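RpfR (Cronobacter turicensis, PDB 6DGG) binds lauric acid in the pocket of its PAS domain, a small alpha/beta fold that commonly serves as a sensory module. Local coordinates at residues A[41-46]-A[54-59]; A[68-73]-A[83-88]. One frame throughout, in Å; residues are numbered along the deposited sequence.

Interaction 1 of 2, residues A[41-46]-A[54-59]. With DAO (lauric acid), chain B.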
ATOM      1  N   ASN A  41       0.806   4.042   9.916  1.00 10.93           N
ATOM      2  CA  ASN A  41       1.086   2.652   9.585  1.00 10.61           C
ATOM      3  C   ASN A  41       0.026   2.081   8.649  1.00 12.05           C
ATOM      4  O   ASN A  41      -1.163   2.041   8.986  1.00 11.13           O
ATOM      5  CB  ASN A  41       1.191   1.786  10.833  1.00 12.19           C
ATOM      6  CG  ASN A  41       1.710   0.422  10.504  1.00 16.70           C
ATOM      7  OD1 ASN A  41       0.937  -0.507  10.274  1.00 13.86           O
ATOM      8  ND2 ASN A  41       3.027   0.301  10.407  1.00 18.69           N
ATOM      9  N   VAL A  42       0.476   1.580   7.499  1.00 10.93           N
ATOM     10  CA  VAL A  42      -0.442   1.129   6.462  1.00  9.29           C
ATOM     11  C   VAL A  42      -1.196  -0.126   6.892  1.00 11.36           C
ATOM     12  O   VAL A  42      -2.363  -0.317   6.517  1.00  9.95           O
ATOM     13  CB  VAL A  42       0.349   0.931   5.153  1.00 10.69           C
ATOM     14  CG1 VAL A  42       1.174  -0.349   5.176  1.00 12.06           C
ATOM     15  CG2 VAL A  42      -0.574   0.961   3.974  1.00 10.06           C
ATOM     16  N   PHE A  43      -0.555  -1.006   7.666  1.00  8.51           N
ATOM     17  CA  PHE A  43      -1.180  -2.269   8.036  1.00  8.29           C
ATOM     18  C   PHE A  43      -2.350  -2.046   8.983  1.00  9.77           C
ATOM     19  O   PHE A  43      -3.448  -2.577   8.775  1.00 11.88           O
ATOM     20  CB  PHE A  43      -0.158  -3.198   8.695  1.00  9.03           C
ATOM     21  CG  PHE A  43       1.139  -3.312   7.948  1.00 10.75           C
ATOM     22  CD1 PHE A  43       1.171  -3.773   6.644  1.00 12.26           C
ATOM     23  CD2 PHE A  43       2.332  -2.963   8.564  1.00 12.38           C
ATOM     24  CE1 PHE A  43       2.376  -3.883   5.965  1.00 11.70           C
ATOM     25  CE2 PHE A  43       3.533  -3.079   7.894  1.00 10.18           C
ATOM     26  CZ  PHE A  43       3.556  -3.531   6.592  1.00 11.71           C
ATOM     27  N   THR A  44      -2.133  -1.283  10.054  1.00 13.46           N
ATOM     28  CA  THR A  44      -3.207  -1.120  11.024  1.00 14.78           C
ATOM     29  C   THR A  44      -4.294  -0.201  10.485  1.00 10.22           C
ATOM     30  O   THR A  44      -5.459  -0.323  10.878  1.00 14.44           O
ATOM     31  CB  THR A  44      -2.648  -0.612  12.354  1.00 26.07           C
ATOM     32  OG1 THR A  44      -2.035   0.661  12.157  1.00 21.72           O
ATOM     33  CG2 THR A  44      -1.610  -1.582  12.906  1.00 38.77           C
ATOM     34  N   LEU A  45      -3.942   0.691   9.562  1.00 12.76           N
ATOM     35  CA  LEU A  45      -4.907   1.644   9.032  1.00 10.70           C
ATOM     36  C   LEU A  45      -5.809   1.022   7.967  1.00 11.91           C
ATOM     37  O   LEU A  45      -7.001   1.346   7.906  1.00 12.90           O
ATOM     38  CB  LEU A  45      -4.154   2.854   8.476  1.00 15.30           C
ATOM     39  CG  LEU A  45      -4.914   4.087   7.987  1.00 25.82           C
ATOM     40  CD1 LEU A  45      -5.983   4.526   8.971  1.00 23.22           C
ATOM     41  CD2 LEU A  45      -3.911   5.217   7.756  1.00 21.79           C
ATOM     42  N   PHE A  46      -5.280   0.132   7.122  1.00 10.54           N
ATOM     43  CA  PHE A  46      -6.001  -0.286   5.918  1.00  9.34           C
ATOM     44  C   PHE A  46      -6.216  -1.789   5.791  1.00 12.27           C
ATOM     45  O   PHE A  46      -6.698  -2.242   4.740  1.00 10.71           O
ATOM     46  CB  PHE A  46      -5.311   0.234   4.650  1.00  8.17           C
ATOM     47  CG  PHE A  46      -5.265   1.724   4.558  1.00  6.86           C
ATOM     48  CD1 PHE A  46      -6.436   2.460   4.501  1.00 11.13           C
ATOM     49  CD2 PHE A  46      -4.048   2.398   4.541  1.00 13.80           C
ATOM     50  CE1 PHE A  46      -6.396   3.839   4.409  1.00 13.89           C
ATOM     51  CE2 PHE A  46      -4.002   3.768   4.453  1.00 10.60           C
ATOM     52  CZ  PHE A  46      -5.179   4.497   4.392  1.00 10.21           C
ATOM     53  N   ALA A  54      -0.069 -10.917   7.864  1.00 11.50           N
ATOM     54  CA  ALA A  54       0.624 -11.475   6.710  1.00 11.15           C
ATOM     55  C   ALA A  54       1.447 -10.407   6.007  1.00  8.56           C
ATOM     56  O   ALA A  54       2.609 -10.637   5.653  1.00 10.38           O
ATOM     57  CB  ALA A  54      -0.388 -12.078   5.742  1.00 10.55           C
ATOM     58  N   SER A  55       0.857  -9.230   5.812  1.00  8.89           N
ATOM     59  CA  SER A  55       1.504  -8.158   5.065  1.00  7.56           C
ATOM     60  C   SER A  55       2.731  -7.632   5.794  1.00 10.17           C
ATOM     61  O   SER A  55       3.778  -7.393   5.177  1.00  9.70           O
ATOM     62  CB  SER A  55       0.494  -7.034   4.868  1.00  7.51           C
ATOM     63  OG  SER A  55       0.978  -6.057   3.958  1.00 10.76           O
ATOM     64  N   ARG A  56       2.616  -7.432   7.106  1.00  9.37           N
ATOM     65  CA  ARG A  56       3.749  -6.959   7.886  1.00  8.51           C
ATOM     66  C   ARG A  56       4.925  -7.926   7.772  1.00  9.20           C
ATOM     67  O   ARG A  56       6.077  -7.503   7.623  1.00  9.94           O
ATOM     68  CB  ARG A  56       3.321  -6.765   9.345  1.00 14.90           C
ATOM     69  CG  ARG A  56       4.260  -5.926  10.188  1.00 22.66           C
ATOM     70  CD  ARG A  56       3.615  -5.552  11.537  1.00 26.84           C
ATOM     71  NE  ARG A  56       2.586  -6.511  11.933  1.00 39.00           N
ATOM     72  CZ  ARG A  56       1.297  -6.226  12.125  1.00 44.59           C
ATOM     73  NH1 ARG A  56       0.834  -4.988  11.986  1.00 46.49           N
ATOM     74  NH2 ARG A  56       0.464  -7.196  12.479  1.00 33.13           N
ATOM     75  N   ARG A  57       4.655  -9.232   7.826  1.00  8.44           N
ATOM     76  CA  ARG A  57       5.733 -10.208   7.680  1.00  8.92           C
ATOM     77  C   ARG A  57       6.343 -10.157   6.284  1.00  8.40           C
ATOM     78  O   ARG A  57       7.559 -10.326   6.132  1.00  9.58           O
ATOM     79  CB  ARG A  57       5.231 -11.617   7.998  1.00 10.52           C
ATOM     80  CG  ARG A  57       4.876 -11.807   9.453  1.00 12.00           C
ATOM     81  CD  ARG A  57       4.362 -13.212   9.718  1.00 17.42           C
ATOM     82  NE  ARG A  57       3.667 -13.280  10.999  1.00 19.07           N
ATOM     83  CZ  ARG A  57       2.415 -13.685  11.182  1.00 20.09           C
ATOM     84  NH1 ARG A  57       1.664 -14.102  10.164  1.00 16.98           N
ATOM     85  NH2 ARG A  57       1.911 -13.695  12.408  1.00 25.97           N
ATOM     86  N   ASN A  58       5.518  -9.936   5.259  1.00 10.02           N
ATOM     87  CA  ASN A  58       6.036  -9.805   3.899  1.00 10.33           C
ATOM     88  C   ASN A  58       6.992  -8.624   3.797  1.00 11.08           C
ATOM     89  O   ASN A  58       8.089  -8.737   3.235  1.00 10.06           O
ATOM     90  CB  ASN A  58       4.877  -9.592   2.919  1.00  8.93           C
ATOM     91  CG  ASN A  58       4.156 -10.860   2.572  1.00 13.36           C
ATOM     92  OD1 ASN A  58       4.399 -11.918   3.155  1.00 13.64           O
ATOM     93  ND2 ASN A  58       3.240 -10.763   1.606  1.00 14.99           N
ATOM     94  N   VAL A  59       6.584  -7.472   4.321  1.00  9.82           N
ATOM     95  CA  VAL A  59       7.402  -6.274   4.169  1.00  6.78           C
ATOM     96  C   VAL A  59       8.701  -6.413   4.953  1.00  8.85           C
ATOM     97  O   VAL A  59       9.785  -6.111   4.443  1.00 10.72           O
ATOM     98  CB  VAL A  59       6.604  -5.019   4.560  1.00  8.59           C
ATOM     99  CG1 VAL A  59       7.498  -3.786   4.569  1.00  9.30           C
ATOM    100  CG2 VAL A  59       5.433  -4.833   3.594  1.00 11.84           C
TER
HETATM  101  O1  DAO B 301       1.421  -7.560   1.705  1.00 14.08           O
HETATM  102  O2  DAO B 301       3.270  -7.933   0.623  1.00 10.68           O
HETATM  103  C1  DAO B 301       2.447  -7.116   1.130  1.00  9.41           C
HETATM  104  C2  DAO B 301       2.675  -5.595   1.092  1.00 12.31           C
HETATM  105  C3  DAO B 301       1.399  -4.837   0.667  1.00 20.42           C
HETATM  106  C4  DAO B 301       1.441  -3.320   0.954  1.00 22.51           C
HETATM  107  C5  DAO B 301       0.186  -2.642   0.372  1.00 24.52           C
HETATM  108  C6  DAO B 301       0.001  -1.137   0.686  1.00 18.12           C
HETATM  109  C7  DAO B 301      -1.503  -0.869   0.955  1.00 21.51           C
HETATM  110  C8  DAO B 301      -2.028   0.515   0.546  1.00 30.84           C
HETATM  111  C9  DAO B 301      -3.556   0.514   0.697  1.00 21.30           C
HETATM  112  C10 DAO B 301      -4.201   1.907   0.708  1.00 26.23           C
HETATM  113  C11 DAO B 301      -4.566   2.414  -0.690  1.00 25.17           C
HETATM  114  C12 DAO B 301      -5.898   1.831  -1.166  1.00 27.60           C
HETATM  115  O   HOH W   1       1.895  -2.759  12.269  1.00 24.48           O
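Phe43, on the short helix 42-46, reaches across to the longer helix 49-65 and carries most of this contact. With CG anti to the carbonyl carbon (chi1 -48°), the ring projects toward helix 49-65. From the root outward, CB lies 3.9 Å from Arg56 NH1; CD1 and CE1 turn to the Ser55 hydroxyl, OG standing 3.3 Å from CE1 at the ring edge; CD2 and CE2 run past the aliphatic part of Arg56, with CE2 and Arg56 CG 3.7 Å apart. At the tip, CZ meets Val59 CG2 at 3.8 Å, in the plane of the ring. Over one face, Arg56 CA makes a CH-pi contact, 3.9 Å from the centroid of the Phe43 ring. Val42 CG1 lies over the opposite face, toward the rim, so the ring sits between Arg56 and its own helix neighbour. Asn41 OD1 caps the helix start by accepting from Thr44 N and, weakly, Phe43 N. Ser55 OG has a further role: it donates to lauric acid O1 at 2.7 Å, and Asn58 ND2 to O2 at 3.0 Å. A short helix running nearly antiparallel to the 54-59 part of a longer one, joined through one aromatic ring with ligand-binding residues beside it, forms part of the helical side of this PAS-domain pocket.

Interaction 2 of 2, residues A[68-73]-A[83-88]. With DAO (lauric acid), chain B.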
ATOM      1  N   SER A  68      11.719  -8.194  -6.067  1.00 15.05           N
ATOM      2  CA  SER A  68      10.432  -7.614  -6.431  1.00 12.85           C
ATOM      3  C   SER A  68       9.408  -8.722  -6.639  1.00 11.88           C
ATOM      4  O   SER A  68       9.730  -9.811  -7.122  1.00 12.77           O
ATOM      5  CB  SER A  68      10.559  -6.781  -7.709  1.00 13.24           C
ATOM      6  OG  SER A  68      10.758  -7.595  -8.846  1.00 18.54           O
ATOM      7  N   TYR A  69       8.157  -8.428  -6.301  1.00 10.30           N
ATOM      8  CA  TYR A  69       7.148  -9.476  -6.240  1.00  9.69           C
ATOM      9  C   TYR A  69       5.761  -8.876  -6.395  1.00  8.07           C
ATOM     10  O   TYR A  69       5.571  -7.658  -6.341  1.00  8.23           O
ATOM     11  CB  TYR A  69       7.253 -10.255  -4.921  1.00 10.51           C
ATOM     12  CG  TYR A  69       6.832  -9.471  -3.689  1.00 10.04           C
ATOM     13  CD1 TYR A  69       7.705  -8.568  -3.080  1.00 10.84           C
ATOM     14  CD2 TYR A  69       5.566  -9.634  -3.132  1.00 11.63           C
ATOM     15  CE1 TYR A  69       7.328  -7.854  -1.948  1.00 10.68           C
ATOM     16  CE2 TYR A  69       5.177  -8.923  -1.999  1.00  9.00           C
ATOM     17  CZ  TYR A  69       6.056  -8.032  -1.420  1.00  9.65           C
ATOM     18  OH  TYR A  69       5.689  -7.319  -0.301  1.00 10.24           O
ATOM     19  N   GLU A  70       4.787  -9.759  -6.599  1.00  7.67           N
ATOM     20  CA  GLU A  70       3.384  -9.387  -6.616  1.00  6.55           C
ATOM     21  C   GLU A  70       2.650 -10.130  -5.513  1.00  6.55           C
ATOM     22  O   GLU A  70       3.016 -11.249  -5.137  1.00  8.15           O
ATOM     23  CB  GLU A  70       2.707  -9.713  -7.964  1.00  7.22           C
ATOM     24  CG  GLU A  70       3.261  -8.930  -9.112  1.00  8.04           C
ATOM     25  CD  GLU A  70       2.566  -9.186 -10.426  1.00  8.77           C
ATOM     26  OE1 GLU A  70       1.491  -9.833 -10.449  1.00 13.01           O
ATOM     27  OE2 GLU A  70       3.125  -8.730 -11.441  1.00 11.37           O
ATOM     28  N   VAL A  71       1.603  -9.492  -5.000  1.00  6.70           N
ATOM     29  CA  VAL A  71       0.801 -10.065  -3.931  1.00  6.21           C
ATOM     30  C   VAL A  71      -0.611  -9.524  -4.062  1.00  7.92           C
ATOM     31  O   VAL A  71      -0.821  -8.413  -4.558  1.00  9.73           O
ATOM     32  CB  VAL A  71       1.417  -9.720  -2.553  1.00  8.79           C
ATOM     33  CG1 VAL A  71       1.301  -8.236  -2.267  1.00  9.76           C
ATOM     34  CG2 VAL A  71       0.767 -10.543  -1.440  1.00 12.14           C
ATOM     35  N   GLU A  72      -1.582 -10.305  -3.588  1.00  7.29           N
ATOM     36  CA  GLU A  72      -2.969  -9.865  -3.505  1.00  7.42           C
ATOM     37  C   GLU A  72      -3.324  -9.614  -2.044  1.00  7.26           C
ATOM     38  O   GLU A  72      -3.021 -10.437  -1.165  1.00  9.50           O
ATOM     39  CB  GLU A  72      -3.924 -10.885  -4.140  1.00  6.80           C
ATOM     40  CG  GLU A  72      -3.652 -11.140  -5.620  1.00  7.83           C
ATOM     41  CD  GLU A  72      -4.611 -12.121  -6.268  1.00  9.72           C
ATOM     42  OE1 GLU A  72      -5.667 -12.423  -5.673  1.00 12.41           O
ATOM     43  OE2 GLU A  72      -4.293 -12.587  -7.380  1.00 10.75           O
ATOM     44  N   ARG A  73      -3.946  -8.465  -1.786  1.00  8.19           N
ATOM     45  CA  ARG A  73      -4.237  -8.027  -0.429  1.00  7.79           C
ATOM     46  C   ARG A  73      -5.644  -7.457  -0.401  1.00  8.07           C
ATOM     47  O   ARG A  73      -5.992  -6.616  -1.235  1.00  8.54           O
ATOM     48  CB  ARG A  73      -3.235  -6.932  -0.022  1.00 13.67           C
ATOM     49  CG  ARG A  73      -3.040  -6.684   1.448  1.00 38.33           C
ATOM     50  CD  ARG A  73      -1.834  -7.440   1.949  1.00 28.99           C
ATOM     51  NE  ARG A  73      -2.208  -8.816   2.184  1.00 20.63           N
ATOM     52  CZ  ARG A  73      -1.371  -9.842   2.265  1.00 20.26           C
ATOM     53  NH1 ARG A  73      -1.857 -11.046   2.506  1.00 15.63           N
ATOM     54  NH2 ARG A  73      -0.073  -9.688   2.100  1.00 16.09           N
ATOM     55  N   LEU A  83     -10.160  -6.023  -3.143  1.00  6.65           N
ATOM     56  CA  LEU A  83      -8.951  -6.805  -3.354  1.00  5.92           C
ATOM     57  C   LEU A  83      -8.046  -6.079  -4.338  1.00  6.09           C
ATOM     58  O   LEU A  83      -8.495  -5.666  -5.407  1.00  6.33           O
ATOM     59  CB  LEU A  83      -9.312  -8.199  -3.873  1.00  6.31           C
ATOM     60  CG  LEU A  83      -8.148  -9.185  -3.992  1.00  6.07           C
ATOM     61  CD1 LEU A  83      -7.539  -9.505  -2.637  1.00  6.47           C
ATOM     62  CD2 LEU A  83      -8.596 -10.464  -4.679  1.00  6.75           C
ATOM     63  N   PHE A  84      -6.771  -5.943  -3.987  1.00  6.64           N
ATOM     64  CA  PHE A  84      -5.796  -5.276  -4.834  1.00  4.11           C
ATOM     65  C   PHE A  84      -4.646  -6.212  -5.147  1.00  6.06           C
ATOM     66  O   PHE A  84      -4.202  -6.976  -4.287  1.00  7.71           O
ATOM     67  CB  PHE A  84      -5.211  -4.049  -4.133  1.00  5.32           C
ATOM     68  CG  PHE A  84      -6.144  -2.892  -4.087  1.00  6.34           C
ATOM     69  CD1 PHE A  84      -7.102  -2.801  -3.098  1.00  8.34           C
ATOM     70  CD2 PHE A  84      -6.072  -1.890  -5.042  1.00  6.86           C
ATOM     71  CE1 PHE A  84      -7.972  -1.729  -3.060  1.00  9.13           C
ATOM     72  CE2 PHE A  84      -6.948  -0.817  -5.007  1.00  7.28           C
ATOM     73  CZ  PHE A  84      -7.899  -0.744  -4.021  1.00  9.34           C
ATOM     74  N   LEU A  85      -4.161  -6.129  -6.380  1.00  5.54           N
ATOM     75  CA  LEU A  85      -2.869  -6.683  -6.754  1.00  5.00           C
ATOM     76  C   LEU A  85      -1.843  -5.592  -6.529  1.00  9.41           C
ATOM     77  O   LEU A  85      -1.954  -4.513  -7.116  1.00  8.91           O
ATOM     78  CB  LEU A  85      -2.837  -7.054  -8.233  1.00  5.57           C
ATOM     79  CG  LEU A  85      -1.460  -7.512  -8.771  1.00  6.86           C
ATOM     80  CD1 LEU A  85      -1.229  -8.956  -8.397  1.00 10.74           C
ATOM     81  CD2 LEU A  85      -1.291  -7.319 -10.277  1.00  8.38           C
ATOM     82  N   PHE A  86      -0.842  -5.877  -5.711  1.00  7.53           N
ATOM     83  CA  PHE A  86       0.256  -4.949  -5.485  1.00  7.43           C
ATOM     84  C   PHE A  86       1.522  -5.493  -6.131  1.00  5.73           C
ATOM     85  O   PHE A  86       1.887  -6.657  -5.922  1.00  7.26           O
ATOM     86  CB  PHE A  86       0.461  -4.696  -3.994  1.00  6.76           C
ATOM     87  CG  PHE A  86      -0.531  -3.747  -3.415  1.00  6.40           C
ATOM     88  CD1 PHE A  86      -0.437  -2.389  -3.675  1.00  9.07           C
ATOM     89  CD2 PHE A  86      -1.571  -4.198  -2.621  1.00  9.78           C
ATOM     90  CE1 PHE A  86      -1.360  -1.508  -3.145  1.00 11.26           C
ATOM     91  CE2 PHE A  86      -2.498  -3.309  -2.106  1.00  8.79           C
ATOM     92  CZ  PHE A  86      -2.386  -1.972  -2.368  1.00 10.87           C
ATOM     93  N   ARG A  87       2.138  -4.663  -6.966  1.00  4.80           N
ATOM     94  CA  ARG A  87       3.441  -4.938  -7.544  1.00  5.83           C
ATOM     95  C   ARG A  87       4.442  -4.155  -6.702  1.00  7.99           C
ATOM     96  O   ARG A  87       4.397  -2.919  -6.683  1.00  8.42           O
ATOM     97  CB  ARG A  87       3.479  -4.464  -8.995  1.00  7.27           C
ATOM     98  CG  ARG A  87       2.305  -4.929  -9.867  1.00  8.10           C
ATOM     99  CD  ARG A  87       2.166  -4.042 -11.103  1.00  9.04           C
ATOM    100  NE  ARG A  87       0.952  -4.292 -11.890  1.00 10.83           N
ATOM    101  CZ  ARG A  87      -0.263  -3.858 -11.562  1.00  9.83           C
ATOM    102  NH1 ARG A  87      -0.473  -3.173 -10.438  1.00  8.36           N
ATOM    103  NH2 ARG A  87      -1.283  -4.119 -12.360  1.00  9.95           N
ATOM    104  N   ASN A  88       5.338  -4.866  -6.012  1.00  6.40           N
ATOM    105  CA  ASN A  88       6.163  -4.284  -4.961  1.00  6.31           C
ATOM    106  C   ASN A  88       7.644  -4.394  -5.301  1.00  6.69           C
ATOM    107  O   ASN A  88       8.125  -5.459  -5.700  1.00  8.05           O
ATOM    108  CB  ASN A  88       5.869  -4.994  -3.638  1.00  8.71           C
ATOM    109  CG  ASN A  88       4.535  -4.584  -3.046  1.00  7.43           C
ATOM    110  OD1 ASN A  88       3.820  -3.742  -3.595  1.00 10.68           O
ATOM    111  ND2 ASN A  88       4.194  -5.177  -1.918  1.00 17.10           N
TER
HETATM  112  O1  DAO B 301       1.421  -7.560   1.705  1.00 14.08           O
HETATM  113  O2  DAO B 301       3.270  -7.933   0.623  1.00 10.68           O
HETATM  114  C1  DAO B 301       2.447  -7.116   1.130  1.00  9.41           C
HETATM  115  C2  DAO B 301       2.675  -5.595   1.092  1.00 12.31           C
HETATM  116  C3  DAO B 301       1.399  -4.837   0.667  1.00 20.42           C
HETATM  117  C4  DAO B 301       1.441  -3.320   0.954  1.00 22.51           C
HETATM  118  C5  DAO B 301       0.186  -2.642   0.372  1.00 24.52           C
HETATM  119  C6  DAO B 301       0.001  -1.137   0.686  1.00 18.12           C
HETATM  120  C7  DAO B 301      -1.503  -0.869   0.955  1.00 21.51           C
HETATM  121  C8  DAO B 301      -2.028   0.515   0.546  1.00 30.84           C
HETATM  122  C9  DAO B 301      -3.556   0.514   0.697  1.00 21.30           C
HETATM  123  C10 DAO B 301      -4.201   1.907   0.708  1.00 26.23           C
HETATM  124  C11 DAO B 301      -4.566   2.414  -0.690  1.00 25.17           C
HETATM  125  C12 DAO B 301      -5.898   1.831  -1.166  1.00 27.60           C
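Tyr69 to Arg73 and Phe84 to Asn88 pair as antiparallel strands. Backbone bonds come first: Tyr69 with Asn88, Val71 with Phe86 and Arg73 with Phe84 each exchange two N-H...O bonds, Phe86 N to Val71 O being 2.8 Å. At the non-hydrogen-bonded pairs, Glu70 CA and Glu72 CA make CA-H...O contacts with Phe86 O and Phe84 O.

Side-chain packing follows on both faces. Asn88 CB lies over the Tyr69 ring, 4.0 Å from its centroid, a CH-pi contact, and Val71 CG1 meets Phe86 CB. On the other face Leu85 CD1 approaches Glu70 OE1 at 3.5 Å.

Ligand contacts form the third group. Tyr69 OH donates to lauric acid O2 at 2.7 Å, and Arg73 NH2 to O1 at 2.6 Å, in the guanidinium plane; the Arg73 chain is bent at chi2 (96°) and chi3 (-81°), which place CD and NE. The Phe86 ring has lauric acid C5 over its centre, 3.6 Å above the plane.

Strand 69-77 is the outermost of the sheet on its side; beyond strand 80-90 comes strand 102-108, whose Cys104 touches Phe86. Helix 49-65 packs on the ligand-bearing face, where Glu51 forms a salt bridge with Arg73 NH1.

Sequence order puts interaction 1 first: it closes at residue 59, before interaction 2 opens at residue 68, and helix 49-65 leads directly into strand 69-77. Their centres lie about 13 Å apart within one PAS domain, the first among the helices and the second in the antiparallel sheet. The two nevertheless touch, since Arg73 packs against Ala54, Ser55 and Asn58, while Val71 also meets Asn58. Lauric acid joins them further. Helix and strand residues grip its carboxylate together, and its chain passes between Val42 and Phe46 of segment 41-46 and Phe86 of the sheet. The pocket is thus an interface between helical and sheet elements, consistent with the general principle that PAS domains hold ligands between their helices and sheet.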